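Local structure of mandelate racemase/muconate lactonizing enzyme family protein (Roseovarius nubinhibens ISM, 3U4F) at residues G51-Y56 / R102-G106. The protein binds magnesium and is probably a hydro-lyase or related enzyme of the mandelate racemase branch of the enolase superfamily. Residues are numbered along the deposited sequence; the frame is centred on the assembly and turned at random.
Sequences GQVSTY and RAMAG
Arg102 lies alongside the 54-56 loop, its CG packed against Ser54 CB at 3.6 Å. The chain runs extended from CG to NE, which carries the guanidinium past Ser54 as far as the carbonyls of Thr55 and Tyr56. There NH1 comes within 3.1 Å of Thr55 O, which sits at the guanidinium edge near its plane, and donates to a water at 3.2 Å. The same water is hydrogen-bonded to Ser54 O and Tyr56 O, tying the arginine to the loop indirectly. The other two guanidinium nitrogens bond outside the two segments: NE pairs with Ser98 OG, while NH2 reaches Lys94 O of the second subunit, whose Phe95 adds a cation-pi contact. Ser54 OG is anti to its own N (chi1 177°) and donates to Thr55 O at 2.9 Å, in the carbonyl plane and on a lone pair. An alanine replacing Ser54 would probably leave Thr55 O without this donor and the loop carbonyl freer to turn. The segments belong to the N-terminal capping domain of the enolase superfamily, where strand 48-52 is an outermost strand of the chain's four-stranded antiparallel sheet and the following loop runs over helix 98-119; Tyr56, farther along that loop, has its side chain about 9 Å from a bound guanidine. The helix and the end of the strand come close at Gly106, whose CA makes a C-H...O contact with Gln52 O at 3.3 Å (139° at H); with no side chain, Gly106 also brings its CA within 3.9 Å of Val53 CG1. Val53 CB rests on Arg102 O. On the flank remote from the helix, Gln52 extends alongside the backbone, and its NE2 donates to Val53 O at 3.1 Å with the acceptor almost in the amide plane, while OE1 accepts from Leu313 N.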
loop_
_atom_site.group_PDB
_atom_site.type_symbol
_atom_site.label_atom_id
_atom_site.label_comp_id
_atom_site.label_asym_id
_atom_site.label_seq_id
_atom_site.Cartn_x
_atom_site.Cartn_y
_atom_site.Cartn_z
ATOM N N GLY A 51 2.946 -5.869 -22.102
ATOM C CA GLY A 51 3.485 -6.076 -20.751
ATOM C C GLY A 51 2.455 -6.834 -19.921
ATOM O O GLY A 51 1.451 -7.351 -20.463
ATOM N N GLN A 52 2.701 -6.926 -18.624
ATOM C CA GLN A 52 1.802 -7.663 -17.736
ATOM C C GLN A 52 1.753 -6.952 -16.409
ATOM O O GLN A 52 2.778 -6.472 -15.914
ATOM C CB GLN A 52 2.277 -9.108 -17.555
ATOM C CG GLN A 52 1.305 -10.023 -16.795
ATOM C CD GLN A 52 2.032 -11.241 -16.259
ATOM O OE1 GLN A 52 2.387 -12.136 -17.015
ATOM N NE2 GLN A 52 2.282 -11.255 -14.945
ATOM N N VAL A 53 0.546 -6.793 -15.865
ATOM C CA VAL A 53 0.434 -6.399 -14.460
ATOM C C VAL A 53 0.794 -7.585 -13.556
ATOM O O VAL A 53 0.819 -8.751 -13.988
ATOM C CB VAL A 53 -0.996 -5.866 -14.131
ATOM C CG1 VAL A 53 -1.323 -4.607 -14.977
ATOM C CG2 VAL A 53 -2.053 -6.968 -14.318
ATOM N N SER A 54 1.030 -7.321 -12.275
ATOM C CA SER A 54 1.213 -8.443 -11.372
ATOM C C SER A 54 0.035 -9.409 -11.406
ATOM O O SER A 54 -1.131 -8.989 -11.554
ATOM C CB SER A 54 1.441 -7.975 -9.925
ATOM O OG SER A 54 1.531 -9.127 -9.123
ATOM N N THR A 55 0.341 -10.702 -11.267
ATOM C CA THR A 55 -0.670 -11.734 -11.055
ATOM C C THR A 55 -1.339 -11.537 -9.705
ATOM O O THR A 55 -0.802 -10.830 -8.850
ATOM C CB THR A 55 -0.052 -13.135 -11.070
ATOM O OG1 THR A 55 1.123 -13.146 -10.241
ATOM C CG2 THR A 55 0.350 -13.530 -12.516
ATOM N N TYR A 56 -2.545 -12.104 -9.620
ATOM C CA TYR A 56 -3.411 -12.260 -8.437
ATOM C C TYR A 56 -4.290 -11.019 -8.279
ATOM O O TYR A 56 -3.789 -9.912 -8.095
ATOM C CB TYR A 56 -2.646 -12.620 -7.165
ATOM C CG TYR A 56 -1.702 -13.810 -7.337
ATOM C CD1 TYR A 56 -2.200 -15.091 -7.580
ATOM C CD2 TYR A 56 -0.311 -13.645 -7.239
ATOM C CE1 TYR A 56 -1.325 -16.193 -7.738
ATOM C CE2 TYR A 56 0.565 -14.739 -7.387
ATOM C CZ TYR A 56 0.049 -15.997 -7.633
ATOM O OH TYR A 56 0.930 -17.051 -7.793
ATOM N N ARG A 102 1.427 -2.411 -8.766
ATOM C CA ARG A 102 1.139 -3.564 -9.626
ATOM C C ARG A 102 0.621 -3.085 -10.987
ATOM O O ARG A 102 0.927 -3.692 -12.029
ATOM C CB ARG A 102 0.097 -4.488 -8.983
ATOM C CG ARG A 102 0.575 -5.230 -7.705
ATOM C CD ARG A 102 -0.622 -5.814 -6.972
ATOM N NE ARG A 102 -0.266 -6.541 -5.750
ATOM C CZ ARG A 102 -0.321 -7.870 -5.629
ATOM N NH1 ARG A 102 -0.692 -8.658 -6.663
ATOM N NH2 ARG A 102 0.032 -8.417 -4.494
ATOM N N ALA A 103 -0.153 -1.992 -10.964
ATOM C CA ALA A 103 -0.767 -1.439 -12.176
ATOM C C ALA A 103 0.311 -0.734 -13.025
ATOM O O ALA A 103 0.433 -0.955 -14.235
ATOM C CB ALA A 103 -1.898 -0.443 -11.774
HETATM N N MSE A 104 1.107 0.090 -12.372
HETATM C CA MSE A 104 2.170 0.821 -13.063
HETATM C C MSE A 104 3.125 -0.145 -13.778
HETATM O O MSE A 104 3.654 0.138 -14.869
HETATM C CB MSE A 104 2.960 1.605 -12.019
HETATM C CG MSE A 104 2.376 2.966 -11.640
HETATM SE SE MSE A 104 3.150 3.550 -9.886
HETATM C CE MSE A 104 5.036 3.583 -10.387
ATOM N N ALA A 105 3.349 -1.290 -13.139
ATOM C CA ALA A 105 4.245 -2.307 -13.665
ATOM C C ALA A 105 3.813 -2.806 -15.040
ATOM O O ALA A 105 4.678 -3.130 -15.882
ATOM C CB ALA A 105 4.351 -3.502 -12.662
ATOM N N GLY A 106 2.504 -2.918 -15.263
ATOM C CA GLY A 106 1.991 -3.364 -16.566
ATOM C C GLY A 106 2.288 -2.357 -17.666
ATOM O O GLY A 106 2.578 -2.720 -18.810
HETATM O O HOH W 1 -2.412 -7.902 -9.291
#